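Local structure of ribokinase (Giardia lamblia, 6WHJ) at residues 53-58 / 277-282; 65-70 / 121-126; 221-226 / 246-251; 273-278 / 326-331. The protein probably phosphorylates D-ribose at O-5, using ATP and magnesium to make D-ribose 5-phosphate, as a homodimeric member of the PfkB carbohydrate kinase family. All blocks are in the same frame, centred on the assembly; numbering follows the deposited sequence.

Contact 1 (53-58 / 277-282); sequences GKVLRD and IGSFCV
Val282 packs against Val55 and Leu56 together, which joins the C-terminal end of helix 44-55 to the flank of helix 272-287 in the alpha/beta fold of the PfkB carbohydrate kinases. The two methyls of Val282 divide the work. CG1 lies 4.1 Å from Val55 CG1 and also meets Leu56 CD2, at 3.7 Å. CG2 lies against the branch point of the leucine, with Leu56 CG 3.7 Å away. Val282 has CG1 anti to its backbone nitrogen (chi1 164°), which holds both methyls toward helix 44-55. Leu56 gets there less directly: its CB does not head for the other helix, and CG and CD2, farther along the side chain, make the contact together.

One turn earlier on helix 272-287, Ser279 meets the other methyl of Val55, with Val55 CG2 3.6 Å from Ser279 OG. Leu56 is the first residue at which the chain leaves helical geometry, with psi 147°.

Beyond this first shell, Cys52 touches Val282 from within helix 44-55, while Phe310 and Ala314 of helix 301-318 back Val55 and Ser279. The carbonyl oxygen of Val55, at the end of its helix, accepts a hydrogen bond from Arg331 NH2. Ser279 OG is held in its own helix, hydrogen-bonded to the carbonyl oxygen of Cys275 four residues back.

Contact 2 (65-70 / 121-126); sequences VGAVGK and GMLKPS
Leu123 reaches onto strand 62-69 and spreads its two methyls over the backbone at Gly66. Leu123 CD2 sits 3.6 Å from Gly66 CA and 3.7 Å from Val65 O, while Leu123 CD1 lies 3.7 Å from Gly66 C. Both methyls of the leucine therefore rest on main-chain atoms of Val65 and Gly66. The extended first torsion, with CG opposite the backbone nitrogen (chi1 -174°), carries the branched end away from its own loop and onto the strand.

Just after this glycine, Ala67 points its CB at the root of the leucine, with Ala67 CB 4.1 Å from Leu123 CB. Just before it, Val65 CG1 comes alongside the end of the leucine side chain, 4.2 Å from Leu123 CD1.

Strand 62-69 belongs to the large, mostly parallel sheet of the ribokinase fold, where it runs between strands 9-12 and 91-93. Residues 121-126 lie in the connection from strand 111-116 of the smaller sheet to helix 131-135. Leu123 is buried further by Ile12 of strand 9-12 and by Phe155 of helix 149-165. Leu127 and Val128, just beyond the segment, continue the same loop over the strand, touching Ala67 and Val65 respectively.

Contact 3 (221-226 / 246-251); sequences ALVEKM and RIVQTK
Apolar contact carries the join between Val223 and Val248, one on helix 216-228 and the other on strand 245-249. Val223 CG2 sits 3.7 Å from Val248 CG1 and 3.8 Å from Val248 CB, the branch carbon, while Val223 CG1 lies 4.1 Å from Val248 CG1. A single methyl of the strand valine is therefore met by both methyls of the helix valine. That methyl, Val248 CG1, is brought to the helix by its place anti to the backbone nitrogen (chi1 -176°), and the two side chains meet at a slant. Farther along, Val223 CG1 approaches Thr250 CG2 at a looser 4.3 Å, as the strand gives way to the turn.

The polar groups look to partners around this apolar patch. Thr250 keeps its methyl on the valine while OG1 is hydrogen-bonded to the carbonyl oxygen of Leu233. Lys251 NZ bends back to the helix and is hydrogen-bonded to Ser227 OG, just past the helical segment.

Charged groups lie at the margin. Arg246 forms a salt bridge with Asp216 at the start of helix 216-228, and the edge of its guanidinium meets Val248 CG2 in the plane of the group.

Strand 245-249 pairs antiparallel with strands 235-239 and 255-258 at one end of the large sheet. Val248 and Ile247 face opposite sides of it, as in an alpha/beta sandwich with helices on both faces: Val248 turns to helix 216-228, with Phe238 and Tyr253 also touching Val223, whereas Ile247 packs on Ile301, Ile304 and Ala308 of helix 301-318.

Contact 4 (273-278 / 326-331); sequences GDCFIG and ASVPRR
Cys275 lays its CB and sulfur on the methyls of Val328, fastening the early part of helix 272-287 to the loop that leads into helix 331-341. Cys275 CB is 3.8 Å from Val328 CG2. The sulfur, Cys275 SG, is nearly equidistant from the two methyls, 4.0 Å from Val328 CG2 and 4.1 Å from Val328 CG1. It is brought there by an extended torsion, chi1 169°, that swings SG away from the backbone nitrogen of the cysteine. From that position SG also reaches CD of the next residue, Pro329, 4.2 Å away. The contact is small and wholly apolar.

Asp274, directly before the cysteine, is the predicted proton acceptor of the kinase, in the DTxGAGD signature of the family. Its CB does not point at the loop, and OD1 is hydrogen-bonded to Gln48 NE2. On the loop, Ser327 precedes Val328 and is a predicted potassium ligand; Ser318 and Arg321, predicted to bind the same ion, lie near Cys275 and Pro329. The arrangement thus sets the helix that carries the predicted proton acceptor beside the probable potassium-binding loop.

Around it, helix 44-55 touches Val328 through Lys54 and Val55, and Ile317 of helix 301-318 packs on Pro329. Past the loop, Arg331 opens helix 331-341 with salt bridges to Glu286, near the end of helix 272-287, and to Asp335 in its own helix.

All four contacts are buried and mainly apolar, but their depth differs. Contacts 1 and 4 lie near the middle of the chain, their centres about 7 Å apart, and hold overlapping parts of helix 272-287. Arg331 couples them through its bond to Val55 and its packing on Val282. Contacts 2 and 3 are farther out, their centres about 33 Å apart, and both reach the large sheet. Contact 2 sets a leucine on main-chain atoms of the strand, whereas contact 3 matches valine with valine and has polar and charged groups at its margin. Contact 4 alone includes the predicted active-site aspartate in one of its segments.

Contact 1 (53-58 / 277-282)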
loop_
_atom_site.group_PDB
_atom_site.type_symbol
_atom_site.label_atom_id
_atom_site.label_comp_id
_atom_site.label_asym_id
_atom_site.label_seq_id
_atom_site.Cartn_x
_atom_site.Cartn_y
_atom_site.Cartn_z
ATOM N N GLY B 53 8.602 0.560 26.485
ATOM C CA GLY B 53 9.863 -0.108 26.738
ATOM C C GLY B 53 11.072 0.798 26.606
ATOM O O GLY B 53 12.039 0.651 27.355
ATOM N N LYS B 54 11.030 1.764 25.682
ATOM C CA LYS B 54 12.194 2.626 25.486
ATOM C C LYS B 54 12.271 3.762 26.497
ATOM O O LYS B 54 13.371 4.214 26.833
ATOM C CB LYS B 54 12.204 3.210 24.075
ATOM C CG LYS B 54 12.440 2.195 22.974
ATOM C CD LYS B 54 12.755 2.929 21.680
ATOM C CE LYS B 54 13.175 1.994 20.568
ATOM N NZ LYS B 54 12.999 2.687 19.259
ATOM N N VAL B 55 11.131 4.236 26.992
ATOM C CA VAL B 55 11.132 5.337 27.940
ATOM C C VAL B 55 11.189 4.814 29.370
ATOM O O VAL B 55 11.581 5.555 30.283
ATOM C CB VAL B 55 9.898 6.225 27.682
ATOM C CG1 VAL B 55 9.773 7.321 28.708
ATOM C CG2 VAL B 55 9.972 6.846 26.283
ATOM N N LEU B 56 10.869 3.543 29.577
ATOM C CA LEU B 56 10.975 2.931 30.887
ATOM C C LEU B 56 12.435 2.792 31.293
ATOM O O LEU B 56 13.319 2.594 30.457
ATOM C CB LEU B 56 10.321 1.554 30.868
ATOM C CG LEU B 56 8.833 1.497 31.177
ATOM C CD1 LEU B 56 8.363 0.074 30.985
ATOM C CD2 LEU B 56 8.561 1.993 32.590
ATOM N N ARG B 57 12.680 2.908 32.598
ATOM C CA ARG B 57 14.004 2.614 33.138
ATOM C C ARG B 57 14.370 1.151 32.898
ATOM O O ARG B 57 15.413 0.844 32.307
ATOM C CB ARG B 57 14.041 2.955 34.628
ATOM N N ASP B 58 13.510 0.236 33.345
ATOM C CA ASP B 58 13.626 -1.191 33.071
ATOM C C ASP B 58 12.493 -1.591 32.133
ATOM O O ASP B 58 11.314 -1.489 32.512
ATOM C CB ASP B 58 13.577 -2.009 34.371
ATOM C CG ASP B 58 13.236 -3.482 34.146
ATOM O OD1 ASP B 58 13.662 -4.062 33.118
ATOM O OD2 ASP B 58 12.588 -4.075 35.037
ATOM N N ILE B 277 1.460 8.766 24.036
ATOM C CA ILE B 277 0.643 7.895 24.876
ATOM C C ILE B 277 1.532 6.967 25.695
ATOM O O ILE B 277 1.334 6.808 26.907
ATOM C CB ILE B 277 -0.369 7.112 24.017
ATOM C CG1 ILE B 277 -1.404 8.058 23.408
ATOM C CG2 ILE B 277 -1.042 6.022 24.842
ATOM C CD1 ILE B 277 -2.260 8.731 24.433
ATOM N N GLY B 278 2.562 6.395 25.064
ATOM C CA GLY B 278 3.451 5.497 25.788
ATOM C C GLY B 278 4.175 6.184 26.934
ATOM O O GLY B 278 4.214 5.665 28.055
ATOM N N SER B 279 4.770 7.355 26.665
ATOM C CA SER B 279 5.486 8.081 27.707
ATOM C C SER B 279 4.549 8.521 28.824
ATOM O O SER B 279 4.887 8.400 30.009
ATOM C CB SER B 279 6.197 9.290 27.111
ATOM O OG SER B 279 7.005 8.884 26.033
ATOM N N PHE B 280 3.350 8.992 28.461
ATOM C CA PHE B 280 2.349 9.360 29.456
ATOM C C PHE B 280 2.074 8.195 30.399
ATOM O O PHE B 280 1.994 8.377 31.619
ATOM C CB PHE B 280 1.062 9.799 28.750
ATOM C CG PHE B 280 -0.061 10.126 29.680
ATOM C CD1 PHE B 280 -0.010 11.251 30.491
ATOM C CD2 PHE B 280 -1.153 9.265 29.796
ATOM C CE1 PHE B 280 -1.053 11.549 31.365
ATOM C CE2 PHE B 280 -2.202 9.547 30.674
ATOM C CZ PHE B 280 -2.149 10.696 31.463
ATOM N N CYS B 281 1.954 6.982 29.852
ATOM C CA CYS B 281 1.696 5.818 30.693
ATOM C C CYS B 281 2.899 5.480 31.563
ATOM O O CYS B 281 2.734 5.104 32.731
ATOM C CB CYS B 281 1.301 4.621 29.833
ATOM S SG CYS B 281 -0.336 4.794 29.105
ATOM N N VAL B 282 4.114 5.592 31.018
ATOM C CA VAL B 282 5.304 5.308 31.819
ATOM C C VAL B 282 5.353 6.221 33.037
ATOM O O VAL B 282 5.471 5.754 34.175
ATOM C CB VAL B 282 6.580 5.430 30.963
ATOM C CG1 VAL B 282 7.812 5.517 31.852
ATOM C CG2 VAL B 282 6.691 4.236 30.038
#

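Contact 2 (65-70 / 121-126)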
loop_
_atom_site.group_PDB
_atom_site.type_symbol
_atom_site.label_atom_id
_atom_site.label_comp_id
_atom_site.label_asym_id
_atom_site.label_seq_id
_atom_site.Cartn_x
_atom_site.Cartn_y
_atom_site.Cartn_z
ATOM N N VAL B 65 0.275 -7.262 24.457
ATOM C CA VAL B 65 -0.660 -8.341 24.178
ATOM C C VAL B 65 -1.204 -8.112 22.780
ATOM O O VAL B 65 -1.866 -7.096 22.532
ATOM C CB VAL B 65 -1.804 -8.382 25.201
ATOM C CG1 VAL B 65 -2.718 -9.574 24.921
ATOM C CG2 VAL B 65 -1.256 -8.396 26.624
ATOM N N GLY B 66 -0.924 -9.043 21.869
ATOM C CA GLY B 66 -1.363 -8.924 20.489
ATOM C C GLY B 66 -1.262 -10.249 19.767
ATOM O O GLY B 66 -0.693 -11.213 20.276
ATOM N N ALA B 67 -1.813 -10.280 18.553
ATOM C CA ALA B 67 -1.833 -11.480 17.725
ATOM C C ALA B 67 -1.301 -11.163 16.331
ATOM O O ALA B 67 -1.635 -10.126 15.748
ATOM C CB ALA B 67 -3.240 -12.071 17.622
ATOM N N VAL B 68 -0.438 -12.049 15.827
ATOM C CA VAL B 68 0.163 -11.957 14.503
ATOM C C VAL B 68 0.048 -13.325 13.833
ATOM O O VAL B 68 -0.265 -14.335 14.468
ATOM C CB VAL B 68 1.636 -11.506 14.561
ATOM C CG1 VAL B 68 1.753 -10.138 15.232
ATOM C CG2 VAL B 68 2.501 -12.562 15.275
ATOM N N GLY B 69 0.322 -13.352 12.530
ATOM C CA GLY B 69 0.198 -14.578 11.774
ATOM C C GLY B 69 1.398 -15.487 11.936
ATOM O O GLY B 69 2.414 -15.136 12.529
ATOM N N LYS B 70 1.248 -16.717 11.445
ATOM C CA LYS B 70 2.365 -17.657 11.388
ATOM C C LYS B 70 3.069 -17.477 10.046
ATOM O O LYS B 70 3.089 -18.354 9.185
ATOM C CB LYS B 70 1.881 -19.083 11.598
ATOM C CG LYS B 70 1.536 -19.361 13.043
ATOM C CD LYS B 70 0.930 -20.742 13.246
ATOM C CE LYS B 70 0.672 -20.996 14.736
ATOM N NZ LYS B 70 0.210 -22.374 14.990
ATOM N N GLY B 121 -7.528 -9.249 14.125
ATOM C CA GLY B 121 -8.919 -9.599 14.332
ATOM C C GLY B 121 -9.145 -10.880 15.124
ATOM O O GLY B 121 -10.296 -11.156 15.484
ATOM N N MET B 122 -8.095 -11.664 15.403
ATOM C CA MET B 122 -8.239 -12.870 16.216
ATOM C C MET B 122 -7.927 -12.654 17.692
ATOM O O MET B 122 -8.110 -13.588 18.486
ATOM C CB MET B 122 -7.341 -14.007 15.710
ATOM C CG MET B 122 -7.918 -14.827 14.576
ATOM S SD MET B 122 -7.845 -14.016 12.980
ATOM C CE MET B 122 -8.368 -15.393 11.948
ATOM N N LEU B 123 -7.434 -11.475 18.074
ATOM C CA LEU B 123 -7.057 -11.196 19.460
ATOM C C LEU B 123 -8.331 -11.075 20.284
ATOM O O LEU B 123 -9.034 -10.067 20.215
ATOM C CB LEU B 123 -6.218 -9.922 19.539
ATOM C CG LEU B 123 -5.605 -9.546 20.893
ATOM C CD1 LEU B 123 -4.637 -10.609 21.321
ATOM C CD2 LEU B 123 -4.898 -8.214 20.831
ATOM N N LYS B 124 -8.628 -12.114 21.058
ATOM C CA LYS B 124 -9.745 -12.237 21.983
ATOM C C LYS B 124 -9.165 -12.613 23.335
ATOM O O LYS B 124 -8.020 -13.070 23.413
ATOM C CB LYS B 124 -10.748 -13.340 21.596
ATOM C CG LYS B 124 -11.142 -13.543 20.159
ATOM C CD LYS B 124 -12.085 -14.734 20.116
ATOM C CE LYS B 124 -12.956 -14.751 18.889
ATOM N NZ LYS B 124 -12.139 -14.574 17.659
ATOM N N PRO B 125 -9.925 -12.440 24.421
ATOM C CA PRO B 125 -9.452 -12.967 25.710
ATOM C C PRO B 125 -9.080 -14.441 25.660
ATOM O O PRO B 125 -8.027 -14.823 26.185
ATOM C CB PRO B 125 -10.652 -12.726 26.642
ATOM C CG PRO B 125 -11.331 -11.522 26.054
ATOM C CD PRO B 125 -11.172 -11.664 24.562
ATOM N N SER B 126 -9.893 -15.271 24.993
ATOM C CA SER B 126 -9.639 -16.711 24.965
ATOM C C SER B 126 -8.288 -17.048 24.327
ATOM O O SER B 126 -7.704 -18.098 24.627
ATOM C CB SER B 126 -10.794 -17.429 24.257
ATOM O OG SER B 126 -10.781 -17.203 22.853
#

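Contact 3 (221-226 / 246-251)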
loop_
_atom_site.group_PDB
_atom_site.type_symbol
_atom_site.label_atom_id
_atom_site.label_comp_id
_atom_site.label_asym_id
_atom_site.label_seq_id
_atom_site.Cartn_x
_atom_site.Cartn_y
_atom_site.Cartn_z
ATOM N N ALA B 221 -18.914 20.490 26.809
ATOM C CA ALA B 221 -19.953 19.616 26.287
ATOM C C ALA B 221 -19.381 18.276 25.859
ATOM O O ALA B 221 -20.027 17.238 26.043
ATOM C CB ALA B 221 -20.668 20.288 25.117
ATOM N N LEU B 222 -18.158 18.263 25.314
ATOM C CA LEU B 222 -17.561 16.991 24.905
ATOM C C LEU B 222 -17.209 16.131 26.115
ATOM O O LEU B 222 -17.502 14.932 26.138
ATOM C CB LEU B 222 -16.331 17.234 24.036
ATOM C CG LEU B 222 -16.599 17.887 22.678
ATOM C CD1 LEU B 222 -15.291 18.328 22.022
ATOM C CD2 LEU B 222 -17.391 16.971 21.767
ATOM N N VAL B 223 -16.588 16.729 27.138
ATOM C CA VAL B 223 -16.301 16.000 28.373
ATOM C C VAL B 223 -17.599 15.549 29.023
ATOM O O VAL B 223 -17.688 14.446 29.577
ATOM C CB VAL B 223 -15.465 16.869 29.334
ATOM C CG1 VAL B 223 -15.286 16.170 30.667
ATOM C CG2 VAL B 223 -14.110 17.212 28.715
ATOM N N GLU B 224 -18.631 16.392 28.943
ATOM C CA GLU B 224 -19.943 16.073 29.500
ATOM C C GLU B 224 -20.511 14.808 28.877
ATOM O O GLU B 224 -20.948 13.890 29.580
ATOM C CB GLU B 224 -20.882 17.237 29.211
ATOM C CG GLU B 224 -21.674 17.806 30.326
ATOM C CD GLU B 224 -22.369 19.068 29.857
ATOM O OE1 GLU B 224 -22.737 19.122 28.665
ATOM O OE2 GLU B 224 -22.536 20.008 30.658
ATOM N N LYS B 225 -20.513 14.754 27.545
ATOM C CA LYS B 225 -21.064 13.611 26.828
ATOM C C LYS B 225 -20.259 12.350 27.105
ATOM O O LYS B 225 -20.830 11.275 27.313
ATOM C CB LYS B 225 -21.097 13.915 25.329
ATOM C CG LYS B 225 -21.512 12.760 24.455
ATOM C CD LYS B 225 -22.993 12.461 24.569
ATOM C CE LYS B 225 -23.339 11.193 23.806
ATOM N NZ LYS B 225 -24.783 10.860 23.936
ATOM N N MET B 226 -18.930 12.476 27.150
ATOM C CA MET B 226 -18.080 11.313 27.374
ATOM C C MET B 226 -18.331 10.699 28.743
ATOM O O MET B 226 -18.284 9.476 28.908
ATOM C CB MET B 226 -16.614 11.718 27.252
ATOM C CG MET B 226 -15.899 11.036 26.134
ATOM S SD MET B 226 -16.069 11.970 24.620
ATOM C CE MET B 226 -14.810 13.219 24.916
ATOM N N ARG B 246 -4.593 18.963 26.769
ATOM C CA ARG B 246 -5.551 19.574 27.681
ATOM C C ARG B 246 -6.161 18.472 28.526
ATOM O O ARG B 246 -6.774 17.547 27.982
ATOM C CB ARG B 246 -6.635 20.321 26.909
ATOM C CG ARG B 246 -6.493 21.814 26.967
ATOM C CD ARG B 246 -6.992 22.323 28.289
ATOM N NE ARG B 246 -8.432 22.136 28.426
ATOM C CZ ARG B 246 -9.333 23.101 28.261
ATOM N NH1 ARG B 246 -8.941 24.329 27.947
ATOM N NH2 ARG B 246 -10.627 22.842 28.419
ATOM N N ILE B 247 -5.982 18.562 29.839
ATOM C CA ILE B 247 -6.547 17.601 30.778
ATOM C C ILE B 247 -7.772 18.239 31.414
ATOM O O ILE B 247 -7.678 19.319 32.008
ATOM C CB ILE B 247 -5.522 17.194 31.845
ATOM C CG1 ILE B 247 -4.294 16.582 31.181
ATOM C CG2 ILE B 247 -6.138 16.209 32.824
ATOM C CD1 ILE B 247 -3.104 16.504 32.086
ATOM N N VAL B 248 -8.914 17.575 31.302
ATOM C CA VAL B 248 -10.151 18.033 31.917
ATOM C C VAL B 248 -10.641 16.947 32.853
ATOM O O VAL B 248 -10.746 15.782 32.452
ATOM C CB VAL B 248 -11.228 18.381 30.875
ATOM C CG1 VAL B 248 -12.464 18.942 31.559
ATOM C CG2 VAL B 248 -10.685 19.377 29.862
ATOM N N GLN B 249 -10.935 17.327 34.095
ATOM C CA GLN B 249 -11.530 16.411 35.058
ATOM C C GLN B 249 -13.027 16.305 34.805
ATOM O O GLN B 249 -13.684 17.306 34.513
ATOM C CB GLN B 249 -11.305 16.912 36.481
ATOM C CG GLN B 249 -11.583 15.865 37.540
ATOM C CD GLN B 249 -11.009 16.242 38.882
ATOM O OE1 GLN B 249 -10.491 17.343 39.062
ATOM N NE2 GLN B 249 -11.044 15.307 39.822
ATOM N N THR B 250 -13.573 15.098 34.925
ATOM C CA THR B 250 -15.022 14.953 34.837
ATOM C C THR B 250 -15.705 15.547 36.074
ATOM O O THR B 250 -15.093 15.738 37.126
ATOM C CB THR B 250 -15.412 13.482 34.675
ATOM O OG1 THR B 250 -14.946 12.726 35.798
ATOM C CG2 THR B 250 -14.809 12.896 33.393
ATOM N N LYS B 251 -16.985 15.899 35.905
ATOM C CA LYS B 251 -17.867 16.410 36.963
ATOM C C LYS B 251 -17.529 17.834 37.394
ATOM O O LYS B 251 -18.425 18.681 37.459
ATOM C CB LYS B 251 -17.860 15.514 38.213
ATOM C CG LYS B 251 -18.082 14.016 37.970
ATOM C CD LYS B 251 -19.354 13.725 37.188
ATOM C CE LYS B 251 -19.415 12.250 36.794
ATOM N NZ LYS B 251 -20.056 12.045 35.460
#

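Contact 4 (273-278 / 326-331)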
loop_
_atom_site.group_PDB
_atom_site.type_symbol
_atom_site.label_atom_id
_atom_site.label_comp_id
_atom_site.label_asym_id
_atom_site.label_seq_id
_atom_site.Cartn_x
_atom_site.Cartn_y
_atom_site.Cartn_z
ATOM N N GLY B 273 2.073 10.603 18.290
ATOM C CA GLY B 273 0.972 10.392 19.209
ATOM C C GLY B 273 1.174 9.140 20.037
ATOM O O GLY B 273 0.890 9.121 21.238
ATOM N N ASP B 274 1.681 8.079 19.410
ATOM C CA ASP B 274 1.908 6.848 20.150
ATOM C C ASP B 274 3.040 7.014 21.151
ATOM O O ASP B 274 2.950 6.534 22.288
ATOM C CB ASP B 274 2.161 5.698 19.178
ATOM C CG ASP B 274 0.922 5.365 18.359
ATOM O OD1 ASP B 274 -0.196 5.618 18.867
ATOM O OD2 ASP B 274 1.051 4.856 17.217
ATOM N N CYS B 275 4.088 7.733 20.768
ATOM C CA CYS B 275 5.153 8.017 21.716
ATOM C C CYS B 275 4.621 8.831 22.885
ATOM O O CYS B 275 4.995 8.591 24.038
ATOM C CB CYS B 275 6.296 8.744 21.003
ATOM S SG CYS B 275 7.538 9.442 22.091
ATOM N N PHE B 276 3.703 9.765 22.614
ATOM C CA PHE B 276 3.098 10.540 23.692
ATOM C C PHE B 276 2.287 9.640 24.611
ATOM O O PHE B 276 2.389 9.734 25.838
ATOM C CB PHE B 276 2.227 11.664 23.131
ATOM C CG PHE B 276 1.582 12.522 24.193
ATOM C CD1 PHE B 276 0.382 12.148 24.786
ATOM C CD2 PHE B 276 2.175 13.702 24.598
ATOM C CE1 PHE B 276 -0.204 12.935 25.761
ATOM C CE2 PHE B 276 1.590 14.495 25.570
ATOM C CZ PHE B 276 0.402 14.109 26.157
ATOM N N ILE B 277 1.460 8.766 24.036
ATOM C CA ILE B 277 0.643 7.895 24.876
ATOM C C ILE B 277 1.532 6.967 25.695
ATOM O O ILE B 277 1.334 6.808 26.907
ATOM C CB ILE B 277 -0.369 7.112 24.017
ATOM C CG1 ILE B 277 -1.404 8.058 23.408
ATOM C CG2 ILE B 277 -1.042 6.022 24.842
ATOM C CD1 ILE B 277 -2.260 8.731 24.433
ATOM N N GLY B 278 2.562 6.395 25.064
ATOM C CA GLY B 278 3.451 5.497 25.788
ATOM C C GLY B 278 4.175 6.184 26.934
ATOM O O GLY B 278 4.214 5.665 28.055
ATOM N N ALA B 326 11.446 4.284 15.947
ATOM C CA ALA B 326 12.882 4.531 16.001
ATOM C C ALA B 326 13.185 5.908 16.573
ATOM O O ALA B 326 14.277 6.124 17.113
ATOM C CB ALA B 326 13.499 4.397 14.612
ATOM N N SER B 327 12.233 6.830 16.496
ATOM C CA SER B 327 12.413 8.181 17.004
ATOM C C SER B 327 11.973 8.328 18.452
ATOM O O SER B 327 12.087 9.423 19.010
ATOM C CB SER B 327 11.649 9.174 16.126
ATOM O OG SER B 327 10.387 8.654 15.751
ATOM N N VAL B 328 11.454 7.276 19.066
ATOM C CA VAL B 328 11.168 7.369 20.499
ATOM C C VAL B 328 12.496 7.449 21.247
ATOM O O VAL B 328 13.397 6.631 20.989
ATOM C CB VAL B 328 10.327 6.175 20.955
ATOM C CG1 VAL B 328 10.084 6.222 22.455
ATOM C CG2 VAL B 328 8.999 6.186 20.228
ATOM N N PRO B 329 12.702 8.435 22.110
ATOM C CA PRO B 329 14.014 8.604 22.745
ATOM C C PRO B 329 14.220 7.654 23.923
ATOM O O PRO B 329 13.284 7.072 24.473
ATOM C CB PRO B 329 13.992 10.068 23.210
ATOM C CG PRO B 329 12.537 10.378 23.416
ATOM C CD PRO B 329 11.757 9.514 22.457
ATOM N N ARG B 330 15.485 7.540 24.330
ATOM C CA ARG B 330 15.837 6.816 25.543
ATOM C C ARG B 330 15.493 7.663 26.767
ATOM O O ARG B 330 15.456 8.895 26.703
ATOM C CB ARG B 330 17.322 6.449 25.542
ATOM N N ARG B 331 15.239 6.988 27.891
ATOM C CA ARG B 331 14.829 7.682 29.112
ATOM C C ARG B 331 15.814 8.773 29.534
ATOM O O ARG B 331 15.399 9.861 29.955
ATOM C CB ARG B 331 14.644 6.679 30.246
ATOM C CG ARG B 331 14.226 7.309 31.565
ATOM C CD ARG B 331 12.991 8.169 31.402
ATOM N NE ARG B 331 12.524 8.695 32.679
ATOM C CZ ARG B 331 11.586 8.105 33.417
ATOM N NH1 ARG B 331 11.203 8.633 34.568
ATOM N NH2 ARG B 331 11.022 6.982 33.003
#